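Local coordinates for probable sugar kinase (Clostridium perfringens, PDB 3KZH), which probably phosphorylates a sugar or related carbohydrate substrate, as PfkB-type kinases of the ribokinase superfamily do, at residues A137-L142 against G266-M271; T185-R190 against D257-G262; D229-N234 against F279-S284. One frame throughout, in Å; residues are numbered along the deposited sequence.

Contact 1 (A137-L142 against G266-M271); sequences AEYTVL and GYMNKM
Y139 and the Y267-M268 pair form an aromatic and apolar helix-on-sheet contact in the ribokinase-like alpha/beta fold, where the C-terminal turn of helix 255-268 lies against strand 139-143 of the large central sheet. Y139 has the largest share of the contact. Its CG stands anti to the carbonyl carbon (chi1 -65°), which places the ring where one face takes the side chain of Y267. The evidence is twofold: Y267 CD2 sits near the rim, 3.5 Å from Y139 CE1, and Y267 CB makes a CH-pi contact 4.0 Å from the Y139 centroid. The two ring planes are inclined at 32° with centroids 4.7 Å apart, an oblique aromatic pair. The CE methyl of selenomethionine M268, bent at chi2, is modelled too close to Y139 CD2, so its place at the ring edge and its approach to E138 CB are doubtful. H184 adds an edge-to-face ring contact with Y139 from outside the two segments. Just beyond these residues the helix stops in a Schellman motif, with K270 at positive phi as the C-prime residue and M271 N bonded to G266 O at 3.1 Å. Y267 O serves two donors: it accepts K270 N at 3.2 Å and a water at 2.6 Å, and that same water lies 3.3 Å from Y139 OH.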
ATOM      1  N   ALA A 137       1.043  -3.420 -32.083  1.00 27.67           N
ATOM      2  CA  ALA A 137       0.652  -4.507 -31.191  1.00 26.87           C
ATOM      3  C   ALA A 137       0.030  -5.608 -32.029  1.00 25.67           C
ATOM      4  O   ALA A 137      -0.804  -5.326 -32.892  1.00 25.00           O
ATOM      5  CB  ALA A 137      -0.341  -4.014 -30.160  1.00 26.55           C
ATOM      6  N   GLU A 138       0.449  -6.854 -31.805  1.00 23.19           N
ATOM      7  CA  GLU A 138      -0.097  -7.977 -32.578  1.00 25.37           C
ATOM      8  C   GLU A 138      -1.558  -8.191 -32.200  1.00 23.04           C
ATOM      9  O   GLU A 138      -2.409  -8.388 -33.070  1.00 21.36           O
ATOM     10  CB  GLU A 138       0.698  -9.265 -32.355  1.00 26.76           C
ATOM     11  CG  GLU A 138       2.210  -9.149 -32.438  1.00 32.48           C
ATOM     12  CD  GLU A 138       2.736  -8.927 -33.850  1.00 35.37           C
ATOM     13  OE1 GLU A 138       2.231  -9.579 -34.795  1.00 36.88           O
ATOM     14  OE2 GLU A 138       3.672  -8.111 -34.009  1.00 35.81           O
ATOM     15  N   TYR A 139      -1.828  -8.182 -30.893  1.00 19.63           N
ATOM     16  CA  TYR A 139      -3.186  -8.319 -30.368  1.00 18.20           C
ATOM     17  C   TYR A 139      -3.374  -7.269 -29.278  1.00 18.04           C
ATOM     18  O   TYR A 139      -2.394  -6.815 -28.673  1.00 15.33           O
ATOM     19  CB  TYR A 139      -3.480  -9.750 -29.847  1.00 16.82           C
ATOM     20  CG  TYR A 139      -3.478 -10.838 -30.918  1.00 14.41           C
ATOM     21  CD1 TYR A 139      -4.648 -11.215 -31.579  1.00 17.69           C
ATOM     22  CD2 TYR A 139      -2.282 -11.429 -31.335  1.00 14.48           C
ATOM     23  CE1 TYR A 139      -4.605 -12.161 -32.653  1.00 18.35           C
ATOM     24  CE2 TYR A 139      -2.217 -12.349 -32.381  1.00 15.79           C
ATOM     25  CZ  TYR A 139      -3.377 -12.713 -33.038  1.00 17.37           C
ATOM     26  OH  TYR A 139      -3.292 -13.609 -34.078  1.00 21.01           O
ATOM     27  N   THR A 140      -4.611  -6.800 -29.109  1.00 18.14           N
ATOM     28  CA  THR A 140      -4.913  -5.801 -28.086  1.00 19.77           C
ATOM     29  C   THR A 140      -6.173  -6.180 -27.298  1.00 20.04           C
ATOM     30  O   THR A 140      -7.266  -6.279 -27.853  1.00 20.00           O
ATOM     31  CB  THR A 140      -4.976  -4.340 -28.660  1.00 19.49           C
ATOM     32  OG1 THR A 140      -3.704  -3.988 -29.218  1.00 19.14           O
ATOM     33  CG2 THR A 140      -5.298  -3.322 -27.567  1.00 20.93           C
ATOM     34  N   VAL A 141      -5.990  -6.401 -25.996  1.00 18.89           N
ATOM     35  CA  VAL A 141      -7.068  -6.803 -25.089  1.00 17.14           C
ATOM     36  C   VAL A 141      -7.777  -5.598 -24.492  1.00 18.63           C
ATOM     37  O   VAL A 141      -7.154  -4.627 -24.052  1.00 16.83           O
ATOM     38  CB  VAL A 141      -6.531  -7.730 -23.941  1.00 16.82           C
ATOM     39  CG1 VAL A 141      -7.627  -8.069 -22.918  1.00 13.32           C
ATOM     40  CG2 VAL A 141      -5.954  -9.007 -24.524  1.00 12.51           C
ATOM     41  N   LEU A 142      -9.100  -5.679 -24.501  1.00 20.68           N
ATOM     42  CA  LEU A 142      -9.971  -4.651 -23.958  1.00 23.45           C
ATOM     43  C   LEU A 142     -11.091  -5.353 -23.221  1.00 24.40           C
ATOM     44  O   LEU A 142     -11.392  -6.515 -23.489  1.00 23.20           O
ATOM     45  CB  LEU A 142     -10.613  -3.805 -25.082  1.00 22.91           C
ATOM     46  CG  LEU A 142      -9.856  -2.882 -26.049  1.00 23.92           C
ATOM     47  CD1 LEU A 142     -10.823  -2.219 -27.002  1.00 21.42           C
ATOM     48  CD2 LEU A 142      -9.087  -1.841 -25.293  1.00 25.20           C
ATOM     49  N   GLY A 266      -1.393 -18.498 -26.688  1.00 20.85           N
ATOM     50  CA  GLY A 266      -1.645 -19.337 -27.852  1.00 21.98           C
ATOM     51  C   GLY A 266      -1.455 -18.655 -29.192  1.00 22.61           C
ATOM     52  O   GLY A 266      -0.833 -19.215 -30.094  1.00 20.27           O
ATOM     53  N   TYR A 267      -1.960 -17.424 -29.287  1.00 22.29           N
ATOM     54  CA  TYR A 267      -1.860 -16.589 -30.482  1.00 22.75           C
ATOM     55  C   TYR A 267      -0.415 -16.202 -30.801  1.00 25.01           C
ATOM     56  O   TYR A 267       0.021 -16.308 -31.944  1.00 27.69           O
ATOM     57  CB  TYR A 267      -2.676 -15.303 -30.289  1.00 21.16           C
ATOM     58  CG  TYR A 267      -4.186 -15.444 -30.328  1.00 19.95           C
ATOM     59  CD1 TYR A 267      -4.797 -16.652 -30.726  1.00 18.01           C
ATOM     60  CD2 TYR A 267      -5.023 -14.359 -29.982  1.00 16.87           C
ATOM     61  CE1 TYR A 267      -6.188 -16.786 -30.783  1.00 19.73           C
ATOM     62  CE2 TYR A 267      -6.446 -14.479 -30.041  1.00 17.76           C
ATOM     63  CZ  TYR A 267      -7.009 -15.702 -30.443  1.00 17.65           C
ATOM     64  OH  TYR A 267      -8.366 -15.875 -30.510  1.00 14.72           O
HETATM   65  N   MSE A 268       0.329 -15.825 -29.762  1.00 25.72           N
HETATM   66  CA  MSE A 268       1.723 -15.400 -29.872  1.00 26.37           C
HETATM   67  C   MSE A 268       2.655 -16.551 -30.283  1.00 27.85           C
HETATM   68  O   MSE A 268       3.617 -16.348 -31.028  1.00 27.91           O
HETATM   69  CB  MSE A 268       2.175 -14.726 -28.559  1.00 26.64           C
HETATM   70  CG  MSE A 268       1.364 -13.477 -28.154  1.00 25.95           C
HETATM   71 SE   MSE A 268       1.722 -12.033 -29.366  1.00 32.10          SE
HETATM   72  CE  MSE A 268       0.179 -11.014 -29.393  1.00 25.95           C
ATOM     73  N   ASN A 269       2.289 -17.768 -29.890  1.00 28.01           N
ATOM     74  CA  ASN A 269       3.067 -18.961 -30.222  1.00 30.60           C
ATOM     75  C   ASN A 269       2.528 -19.745 -31.424  1.00 31.32           C
ATOM     76  O   ASN A 269       2.993 -20.857 -31.700  1.00 31.40           O
ATOM     77  CB  ASN A 269       3.227 -19.861 -28.988  1.00 29.88           C
ATOM     78  CG  ASN A 269       4.034 -19.193 -27.895  1.00 31.36           C
ATOM     79  OD1 ASN A 269       5.237 -18.970 -28.049  1.00 31.60           O
ATOM     80  ND2 ASN A 269       3.373 -18.823 -26.808  1.00 28.94           N
ATOM     81  N   LYS A 270       1.592 -19.129 -32.160  1.00 33.28           N
ATOM     82  CA  LYS A 270       0.934 -19.687 -33.368  1.00 35.54           C
ATOM     83  C   LYS A 270       0.423 -21.137 -33.268  1.00 33.64           C
ATOM     84  O   LYS A 270       0.450 -21.885 -34.247  1.00 34.70           O
ATOM     85  CB  LYS A 270       1.832 -19.538 -34.615  1.00 38.84           C
ATOM     86  CG  LYS A 270       2.080 -18.112 -35.082  1.00 44.44           C
ATOM     87  CD  LYS A 270       3.438 -17.615 -34.603  1.00 49.99           C
ATOM     88  CE  LYS A 270       3.727 -16.195 -35.069  1.00 51.90           C
ATOM     89  NZ  LYS A 270       3.873 -16.103 -36.546  1.00 54.72           N
HETATM   90  N   MSE A 271      -0.062 -21.508 -32.085  1.00 30.62           N
HETATM   91  CA  MSE A 271      -0.575 -22.850 -31.791  1.00 29.65           C
HETATM   92  C   MSE A 271      -1.950 -23.139 -32.409  1.00 27.98           C
HETATM   93  O   MSE A 271      -2.706 -22.207 -32.674  1.00 24.84           O
HETATM   94  CB  MSE A 271      -0.704 -23.032 -30.262  1.00 31.23           C
HETATM   95  CG  MSE A 271       0.603 -23.293 -29.486  1.00 34.46           C
HETATM   96 SE   MSE A 271       0.460 -22.814 -27.597  1.00 51.51          SE
HETATM   97  CE  MSE A 271      -0.946 -23.986 -27.069  1.00 27.83           C
TER
HETATM   98  O   HOH W   1      -0.432 -15.168 -34.258  1.00 28.31           O

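Contact 2 (T185-R190 against D257-G262); sequences TIKPNR and DSFVAG. With BGC (beta-D-glucopyranose), chain C.
K187 and V260 mark the closest backbone approach, with CA atoms 7.4 Å apart, as the chain leaving strand 185-186 runs extended past the second turn of helix 255-268. No hydrogen bond joins the segments; the aliphatic part of K187 does the touching. Its CG is anti to the backbone N (chi1 -151°), and further bends at chi2, chi3 and chi4 fold the chain along the helix surface. K187 CD comes 3.5 Å from F259 CD2, obliquely to the ring, with K187 CG 3.7 Å from the same ring carbon. Further along, K187 CE meets V260 CG2 at 3.7 Å, and these apolar contacts confine the methylenes that lead to the amine. K187 NZ is modelled as covalently bonded to C6 of beta-D-glucopyranose at 1.4 Å, so the lysine is a modified residue and the sugar is tethered through C6 rather than C1. D166, V168 and E192 supply hydrogen bonds to the sugar. N189, also lining this pocket, holds the N-cap position of helix 190-197, its OD1 accepting the backbone N of E192. On the other partner, D257 belongs to the GAGD signature of PfkB kinases, from which helix 255-268 starts. The K187 side chain also touches F223 and S225 of strand 221-225, while V260 reaches D166 at the end of strand 162-166, which places the contact between the helix and the region near the C-terminal ends of neighbouring parallel strands.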
ATOM      1  N   THR A 185     -11.434 -11.335 -31.761  1.00 18.39           N
ATOM      2  CA  THR A 185     -11.798 -12.393 -30.836  1.00 19.41           C
ATOM      3  C   THR A 185     -12.695 -11.861 -29.753  1.00 19.55           C
ATOM      4  O   THR A 185     -12.499 -10.752 -29.260  1.00 19.82           O
ATOM      5  CB  THR A 185     -10.519 -13.027 -30.170  1.00 18.32           C
ATOM      6  OG1 THR A 185      -9.749 -13.704 -31.167  1.00 19.22           O
ATOM      7  CG2 THR A 185     -10.867 -14.031 -29.053  1.00 18.38           C
ATOM      8  N   ILE A 186     -13.744 -12.620 -29.464  1.00 19.13           N
ATOM      9  CA  ILE A 186     -14.626 -12.286 -28.352  1.00 21.76           C
ATOM     10  C   ILE A 186     -14.569 -13.518 -27.436  1.00 22.19           C
ATOM     11  O   ILE A 186     -14.366 -14.639 -27.894  1.00 22.96           O
ATOM     12  CB  ILE A 186     -16.092 -11.902 -28.779  1.00 19.93           C
ATOM     13  CG1 ILE A 186     -16.772 -13.007 -29.586  1.00 16.82           C
ATOM     14  CG2 ILE A 186     -16.094 -10.567 -29.531  1.00 19.98           C
ATOM     15  CD1 ILE A 186     -18.271 -12.933 -29.533  1.00 15.31           C
ATOM     16  N   LYS A 187     -14.717 -13.300 -26.125  1.00 22.79           N
ATOM     17  CA  LYS A 187     -14.655 -14.373 -25.161  1.00 25.22           C
ATOM     18  C   LYS A 187     -15.816 -14.235 -24.104  1.00 24.18           C
ATOM     19  O   LYS A 187     -15.583 -13.832 -22.931  1.00 22.97           O
ATOM     20  CB  LYS A 187     -13.283 -14.438 -24.476  1.00 25.35           C
ATOM     21  CG  LYS A 187     -12.892 -15.883 -24.024  1.00 30.77           C
ATOM     22  CD  LYS A 187     -13.428 -16.275 -22.693  1.00 34.49           C
ATOM     23  CE  LYS A 187     -13.018 -15.343 -21.575  1.00 38.96           C
ATOM     24  NZ  LYS A 187     -14.090 -15.027 -20.695  1.00 44.04           N
ATOM     25  N   PRO A 188     -17.052 -14.547 -24.521  1.00 25.29           N
ATOM     26  CA  PRO A 188     -18.117 -14.432 -23.534  1.00 25.46           C
ATOM     27  C   PRO A 188     -18.487 -15.741 -22.853  1.00 24.23           C
ATOM     28  O   PRO A 188     -17.977 -16.785 -23.224  1.00 23.71           O
ATOM     29  CB  PRO A 188     -19.280 -13.904 -24.385  1.00 24.77           C
ATOM     30  CG  PRO A 188     -19.085 -14.605 -25.668  1.00 23.93           C
ATOM     31  CD  PRO A 188     -17.621 -14.464 -25.880  1.00 24.81           C
ATOM     32  N   ASN A 189     -19.288 -15.664 -21.790  1.00 25.56           N
ATOM     33  CA  ASN A 189     -19.773 -16.887 -21.173  1.00 27.23           C
ATOM     34  C   ASN A 189     -21.147 -17.152 -21.808  1.00 27.91           C
ATOM     35  O   ASN A 189     -21.555 -16.401 -22.703  1.00 24.93           O
ATOM     36  CB  ASN A 189     -19.766 -16.856 -19.628  1.00 26.79           C
ATOM     37  CG  ASN A 189     -20.689 -15.809 -19.016  1.00 29.00           C
ATOM     38  OD1 ASN A 189     -21.480 -15.159 -19.692  1.00 29.04           O
ATOM     39  ND2 ASN A 189     -20.597 -15.669 -17.708  1.00 30.43           N
ATOM     40  N   ARG A 190     -21.853 -18.188 -21.364  1.00 32.22           N
ATOM     41  CA  ARG A 190     -23.168 -18.522 -21.928  1.00 37.31           C
ATOM     42  C   ARG A 190     -24.139 -17.332 -21.973  1.00 39.14           C
ATOM     43  O   ARG A 190     -24.542 -16.926 -23.066  1.00 38.10           O
ATOM     44  CB  ARG A 190     -23.792 -19.712 -21.195  1.00 38.76           C
ATOM     45  CG  ARG A 190     -25.047 -20.265 -21.871  1.00 43.92           C
ATOM     46  CD  ARG A 190     -25.712 -21.359 -21.058  1.00 48.04           C
ATOM     47  NE  ARG A 190     -24.896 -22.570 -20.991  1.00 53.44           N
ATOM     48  CZ  ARG A 190     -25.104 -23.673 -21.711  1.00 57.20           C
ATOM     49  NH1 ARG A 190     -26.113 -23.742 -22.577  1.00 59.31           N
ATOM     50  NH2 ARG A 190     -24.307 -24.723 -21.549  1.00 58.08           N
ATOM     51  N   ASP A 257     -10.162 -14.332 -16.545  1.00 19.28           N
ATOM     52  CA  ASP A 257      -9.054 -13.402 -16.784  1.00 20.80           C
ATOM     53  C   ASP A 257      -7.845 -14.203 -17.276  1.00 20.26           C
ATOM     54  O   ASP A 257      -7.164 -13.812 -18.223  1.00 20.04           O
ATOM     55  CB  ASP A 257      -8.640 -12.671 -15.491  1.00 22.03           C
ATOM     56  CG  ASP A 257      -9.753 -11.832 -14.872  1.00 24.50           C
ATOM     57  OD1 ASP A 257     -10.783 -11.547 -15.524  1.00 26.24           O
ATOM     58  OD2 ASP A 257      -9.574 -11.446 -13.696  1.00 22.96           O
ATOM     59  N   SER A 258      -7.596 -15.317 -16.591  1.00 16.64           N
ATOM     60  CA  SER A 258      -6.524 -16.247 -16.896  1.00 14.50           C
ATOM     61  C   SER A 258      -6.755 -16.937 -18.226  1.00 15.01           C
ATOM     62  O   SER A 258      -5.781 -17.279 -18.907  1.00 14.43           O
ATOM     63  CB  SER A 258      -6.421 -17.302 -15.810  1.00 14.48           C
ATOM     64  OG  SER A 258      -5.992 -16.726 -14.612  1.00 19.97           O
ATOM     65  N   PHE A 259      -8.031 -17.146 -18.588  1.00 11.79           N
ATOM     66  CA  PHE A 259      -8.377 -17.772 -19.872  1.00 11.88           C
ATOM     67  C   PHE A 259      -8.002 -16.848 -21.014  1.00 10.20           C
ATOM     68  O   PHE A 259      -7.459 -17.319 -22.006  1.00 11.18           O
ATOM     69  CB  PHE A 259      -9.873 -18.151 -19.985  1.00 11.50           C
ATOM     70  CG  PHE A 259     -10.203 -18.977 -21.215  1.00 10.77           C
ATOM     71  CD1 PHE A 259     -10.028 -20.366 -21.204  1.00 11.91           C
ATOM     72  CD2 PHE A 259     -10.603 -18.361 -22.420  1.00 12.51           C
ATOM     73  CE1 PHE A 259     -10.227 -21.140 -22.384  1.00 11.40           C
ATOM     74  CE2 PHE A 259     -10.808 -19.116 -23.602  1.00 11.29           C
ATOM     75  CZ  PHE A 259     -10.617 -20.509 -23.585  1.00 11.81           C
ATOM     76  N   VAL A 260      -8.287 -15.547 -20.865  1.00  8.89           N
ATOM     77  CA  VAL A 260      -7.984 -14.523 -21.882  1.00 13.86           C
ATOM     78  C   VAL A 260      -6.470 -14.442 -22.097  1.00 15.23           C
ATOM     79  O   VAL A 260      -5.988 -14.322 -23.235  1.00 11.09           O
ATOM     80  CB  VAL A 260      -8.566 -13.113 -21.499  1.00 14.00           C
ATOM     81  CG1 VAL A 260      -8.154 -12.040 -22.510  1.00 14.54           C
ATOM     82  CG2 VAL A 260     -10.083 -13.167 -21.459  1.00 16.53           C
ATOM     83  N   ALA A 261      -5.742 -14.580 -20.990  1.00 13.40           N
ATOM     84  CA  ALA A 261      -4.293 -14.571 -21.002  1.00 17.13           C
ATOM     85  C   ALA A 261      -3.708 -15.752 -21.768  1.00 16.07           C
ATOM     86  O   ALA A 261      -2.727 -15.607 -22.497  1.00 15.21           O
ATOM     87  CB  ALA A 261      -3.772 -14.528 -19.604  1.00 12.30           C
ATOM     88  N   GLY A 262      -4.376 -16.897 -21.640  1.00 17.24           N
ATOM     89  CA  GLY A 262      -3.963 -18.116 -22.311  1.00 17.24           C
ATOM     90  C   GLY A 262      -4.191 -18.056 -23.804  1.00 18.28           C
ATOM     91  O   GLY A 262      -3.472 -18.711 -24.546  1.00 17.57           O
TER
HETATM   92  C2  BGC C 329     -16.923 -13.342 -17.026  1.00 59.36           C
HETATM   93  C3  BGC C 329     -16.356 -14.648 -16.389  1.00 59.68           C
HETATM   94  C4  BGC C 329     -16.147 -15.612 -17.631  1.00 58.73           C
HETATM   95  C5  BGC C 329     -15.168 -15.001 -18.721  1.00 56.73           C
HETATM   96  C6  BGC C 329     -14.949 -15.837 -19.917  1.00 51.56           C
HETATM   97  C1  BGC C 329     -15.886 -12.797 -18.006  1.00 57.87           C
HETATM   98  O1  BGC C 329     -16.319 -11.741 -18.496  1.00 56.55           O
HETATM   99  O2  BGC C 329     -17.101 -12.489 -16.105  1.00 58.63           O
HETATM  100  O3  BGC C 329     -17.314 -15.061 -15.642  1.00 62.10           O
HETATM  101  O4  BGC C 329     -15.692 -16.761 -17.175  1.00 59.76           O
HETATM  102  O5  BGC C 329     -15.654 -13.748 -19.141  1.00 58.11           O

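Contact 3 (D229-N234 against F279-S284); sequences DGIFYN and FAMTMS
I231 and M281 meet because of their first torsions: I231 places CG1 beside its backbone N, across from the carbonyl carbon (chi1 -56°), and selenomethionine M281 has chi1 at -139°, about 40° from a staggered value, before its chain turns again at chi3. The result is a helix-on-sheet contact in the alpha/beta/alpha sandwich of the ribokinase-like fold, joining helix 273-288 to strand 231-234 in the antiparallel part of the central sheet. The nearest CA atoms, those of I231 and M281, are 7.9 Å apart, and both side chains are directed into the interface, where they run alongside one another, oppositely directed. The I231 branch that touches is the CG1 methylene: it lies 3.8 Å from M281 SE and 3.9 Å from M281 CE, so the end of the selenomethionine lies against one branch of the isoleucine. The CE methyl reaches a little further in, to 4.1 Å from I231 CB. The contact is entirely apolar and buried, with no hydrogen bond between the segments.

Other residues show how the layers are built. I231 also packs on V277, one helical turn before M281, and M281 extends to I242 of strand 239-244, the antiparallel neighbour whose backbone bonds to I231. Successive strand residues serve different layers: F232 is covered by helix 204-217, whereas I231 and Y233 pack on helix 273-288. Where the chain enters the strand, G230 has positive phi, in a backbone region that glycine adopts readily. With no side chain there, the backbone itself borders the selenium, G230 CA lying 4.5 Å from M281 SE.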
ATOM      1  N   ASP A 229     -19.168 -27.172 -18.054  1.00 31.87           N
ATOM      2  CA  ASP A 229     -19.182 -27.879 -19.340  1.00 30.37           C
ATOM      3  C   ASP A 229     -18.008 -27.535 -20.265  1.00 28.05           C
ATOM      4  O   ASP A 229     -17.930 -28.023 -21.393  1.00 25.48           O
ATOM      5  CB  ASP A 229     -20.515 -27.665 -20.071  1.00 33.13           C
ATOM      6  CG  ASP A 229     -21.714 -28.130 -19.268  1.00 37.24           C
ATOM      7  OD1 ASP A 229     -21.668 -29.225 -18.667  1.00 39.93           O
ATOM      8  OD2 ASP A 229     -22.716 -27.387 -19.248  1.00 41.26           O
ATOM      9  N   GLY A 230     -17.119 -26.672 -19.785  1.00 25.45           N
ATOM     10  CA  GLY A 230     -15.945 -26.309 -20.550  1.00 25.05           C
ATOM     11  C   GLY A 230     -16.022 -25.104 -21.455  1.00 24.08           C
ATOM     12  O   GLY A 230     -16.655 -24.102 -21.144  1.00 22.19           O
ATOM     13  N   ILE A 231     -15.305 -25.198 -22.567  1.00 23.35           N
ATOM     14  CA  ILE A 231     -15.224 -24.118 -23.530  1.00 22.70           C
ATOM     15  C   ILE A 231     -15.668 -24.580 -24.894  1.00 22.85           C
ATOM     16  O   ILE A 231     -15.231 -25.621 -25.378  1.00 22.55           O
ATOM     17  CB  ILE A 231     -13.750 -23.598 -23.661  1.00 22.34           C
ATOM     18  CG1 ILE A 231     -13.194 -23.155 -22.300  1.00 22.30           C
ATOM     19  CG2 ILE A 231     -13.615 -22.513 -24.742  1.00 21.50           C
ATOM     20  CD1 ILE A 231     -13.818 -21.950 -21.667  1.00 26.31           C
ATOM     21  N   PHE A 232     -16.506 -23.760 -25.514  1.00 21.54           N
ATOM     22  CA  PHE A 232     -16.978 -23.988 -26.866  1.00 19.41           C
ATOM     23  C   PHE A 232     -16.160 -23.022 -27.734  1.00 18.02           C
ATOM     24  O   PHE A 232     -16.053 -21.843 -27.408  1.00 17.52           O
ATOM     25  CB  PHE A 232     -18.480 -23.674 -26.975  1.00 17.86           C
ATOM     26  CG  PHE A 232     -19.021 -23.810 -28.367  1.00 16.78           C
ATOM     27  CD1 PHE A 232     -19.400 -25.073 -28.863  1.00 15.31           C
ATOM     28  CD2 PHE A 232     -19.079 -22.686 -29.229  1.00 14.87           C
ATOM     29  CE1 PHE A 232     -19.821 -25.221 -30.200  1.00 15.05           C
ATOM     30  CE2 PHE A 232     -19.494 -22.819 -30.565  1.00 16.54           C
ATOM     31  CZ  PHE A 232     -19.866 -24.086 -31.057  1.00 17.57           C
ATOM     32  N   TYR A 233     -15.648 -23.505 -28.861  1.00 17.57           N
ATOM     33  CA  TYR A 233     -14.864 -22.665 -29.768  1.00 19.03           C
ATOM     34  C   TYR A 233     -15.322 -22.752 -31.219  1.00 21.59           C
ATOM     35  O   TYR A 233     -15.867 -23.780 -31.639  1.00 20.16           O
ATOM     36  CB  TYR A 233     -13.368 -23.016 -29.686  1.00 14.75           C
ATOM     37  CG  TYR A 233     -12.987 -24.434 -30.100  1.00 12.52           C
ATOM     38  CD1 TYR A 233     -12.675 -24.749 -31.446  1.00 10.12           C
ATOM     39  CD2 TYR A 233     -12.906 -25.460 -29.154  1.00 10.44           C
ATOM     40  CE1 TYR A 233     -12.302 -26.057 -31.833  1.00 10.71           C
ATOM     41  CE2 TYR A 233     -12.522 -26.776 -29.531  1.00 12.69           C
ATOM     42  CZ  TYR A 233     -12.233 -27.062 -30.875  1.00 12.50           C
ATOM     43  OH  TYR A 233     -11.960 -28.356 -31.272  1.00 15.63           O
ATOM     44  N   ASN A 234     -14.975 -21.723 -31.999  1.00 23.18           N
ATOM     45  CA  ASN A 234     -15.289 -21.666 -33.433  1.00 24.40           C
ATOM     46  C   ASN A 234     -14.441 -20.593 -34.111  1.00 25.23           C
ATOM     47  O   ASN A 234     -14.458 -19.439 -33.695  1.00 22.80           O
ATOM     48  CB  ASN A 234     -16.783 -21.377 -33.662  1.00 23.22           C
ATOM     49  CG  ASN A 234     -17.274 -21.739 -35.083  1.00 22.19           C
ATOM     50  OD1 ASN A 234     -16.513 -22.165 -35.948  1.00 17.57           O
ATOM     51  ND2 ASN A 234     -18.559 -21.540 -35.312  1.00 22.00           N
ATOM     52  N   PHE A 279      -4.577 -25.039 -23.223  1.00 18.28           N
ATOM     53  CA  PHE A 279      -3.557 -24.265 -22.489  1.00 17.30           C
ATOM     54  C   PHE A 279      -4.259 -23.198 -21.644  1.00 15.88           C
ATOM     55  O   PHE A 279      -3.993 -23.072 -20.451  1.00 15.51           O
ATOM     56  CB  PHE A 279      -2.536 -23.628 -23.469  1.00 15.51           C
ATOM     57  CG  PHE A 279      -1.343 -22.971 -22.786  1.00 17.74           C
ATOM     58  CD1 PHE A 279      -0.135 -23.679 -22.614  1.00 14.47           C
ATOM     59  CD2 PHE A 279      -1.446 -21.667 -22.232  1.00 15.68           C
ATOM     60  CE1 PHE A 279       0.954 -23.106 -21.896  1.00 14.83           C
ATOM     61  CE2 PHE A 279      -0.365 -21.088 -21.509  1.00 16.30           C
ATOM     62  CZ  PHE A 279       0.835 -21.814 -21.341  1.00 14.97           C
ATOM     63  N   ALA A 280      -5.132 -22.430 -22.290  1.00 15.84           N
ATOM     64  CA  ALA A 280      -5.904 -21.375 -21.642  1.00 17.12           C
ATOM     65  C   ALA A 280      -6.863 -21.909 -20.574  1.00 17.17           C
ATOM     66  O   ALA A 280      -7.100 -21.249 -19.567  1.00 14.24           O
ATOM     67  CB  ALA A 280      -6.663 -20.588 -22.686  1.00 15.10           C
HETATM   68  N   MSE A 281      -7.387 -23.115 -20.789  1.00 17.75           N
HETATM   69  CA  MSE A 281      -8.299 -23.742 -19.843  1.00 20.37           C
HETATM   70  C   MSE A 281      -7.546 -24.244 -18.625  1.00 20.48           C
HETATM   71  O   MSE A 281      -8.063 -24.158 -17.506  1.00 15.74           O
HETATM   72  CB  MSE A 281      -9.062 -24.874 -20.500  1.00 25.47           C
HETATM   73  CG  MSE A 281     -10.521 -24.925 -20.091  1.00 32.46           C
HETATM   74 SE   MSE A 281     -11.504 -26.300 -21.020  1.00 51.45          SE
HETATM   75  CE  MSE A 281     -10.688 -26.172 -22.698  1.00 27.61           C
ATOM     76  N   THR A 282      -6.314 -24.726 -18.847  1.00 19.69           N
ATOM     77  CA  THR A 282      -5.426 -25.201 -17.766  1.00 20.16           C
ATOM     78  C   THR A 282      -5.102 -24.022 -16.831  1.00 18.67           C
ATOM     79  O   THR A 282      -5.091 -24.186 -15.616  1.00 17.38           O
ATOM     80  CB  THR A 282      -4.111 -25.835 -18.329  1.00 17.71           C
ATOM     81  OG1 THR A 282      -4.442 -27.014 -19.075  1.00 16.60           O
ATOM     82  CG2 THR A 282      -3.147 -26.214 -17.213  1.00 13.68           C
HETATM   83  N   MSE A 283      -4.908 -22.837 -17.426  1.00 16.12           N
HETATM   84  CA  MSE A 283      -4.631 -21.578 -16.707  1.00 16.60           C
HETATM   85  C   MSE A 283      -5.856 -21.159 -15.902  1.00 15.53           C
HETATM   86  O   MSE A 283      -5.735 -20.680 -14.763  1.00 10.77           O
HETATM   87  CB  MSE A 283      -4.272 -20.451 -17.681  1.00 16.75           C
HETATM   88  CG  MSE A 283      -2.948 -20.624 -18.356  1.00 18.04           C
HETATM   89 SE   MSE A 283      -2.303 -19.020 -19.243  1.00 36.21          SE
HETATM   90  CE  MSE A 283      -2.486 -17.837 -17.722  1.00  9.66           C
ATOM     91  N   SER A 284      -7.033 -21.342 -16.504  1.00 12.42           N
ATOM     92  CA  SER A 284      -8.295 -21.015 -15.853  1.00 17.34           C
ATOM     93  C   SER A 284      -8.542 -21.987 -14.703  1.00 19.07           C
ATOM     94  O   SER A 284      -8.941 -21.558 -13.630  1.00 18.44           O
ATOM     95  CB  SER A 284      -9.450 -21.055 -16.859  1.00 16.31           C
ATOM     96  OG  SER A 284     -10.663 -20.633 -16.263  1.00 16.96           O
TER

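Overall arrangement
The three contacts each join a helix to the large sheet, and their centres form a triangle. Contacts 1 and 2 share helix 255-268, their centres 13 Å apart, and meet through a probable hydrogen bond between Y267 OH and T185 OG1 (2.7 Å). Contact 3 uses the next helix, 273-288, its centre 8 Å from that of contact 2; there F259 CE1 lies 3.6 Å from I231 CG1, so one ring bridges K187 and I231. Between contacts 1 and 3, about 16 Å apart centre to centre, M271 CE packs on F279 CB at 4.0 Å. Contact 2 holds the sugar itself, whereas the side chains of I231 and Y267 are about 6 Å and 12 Å from it.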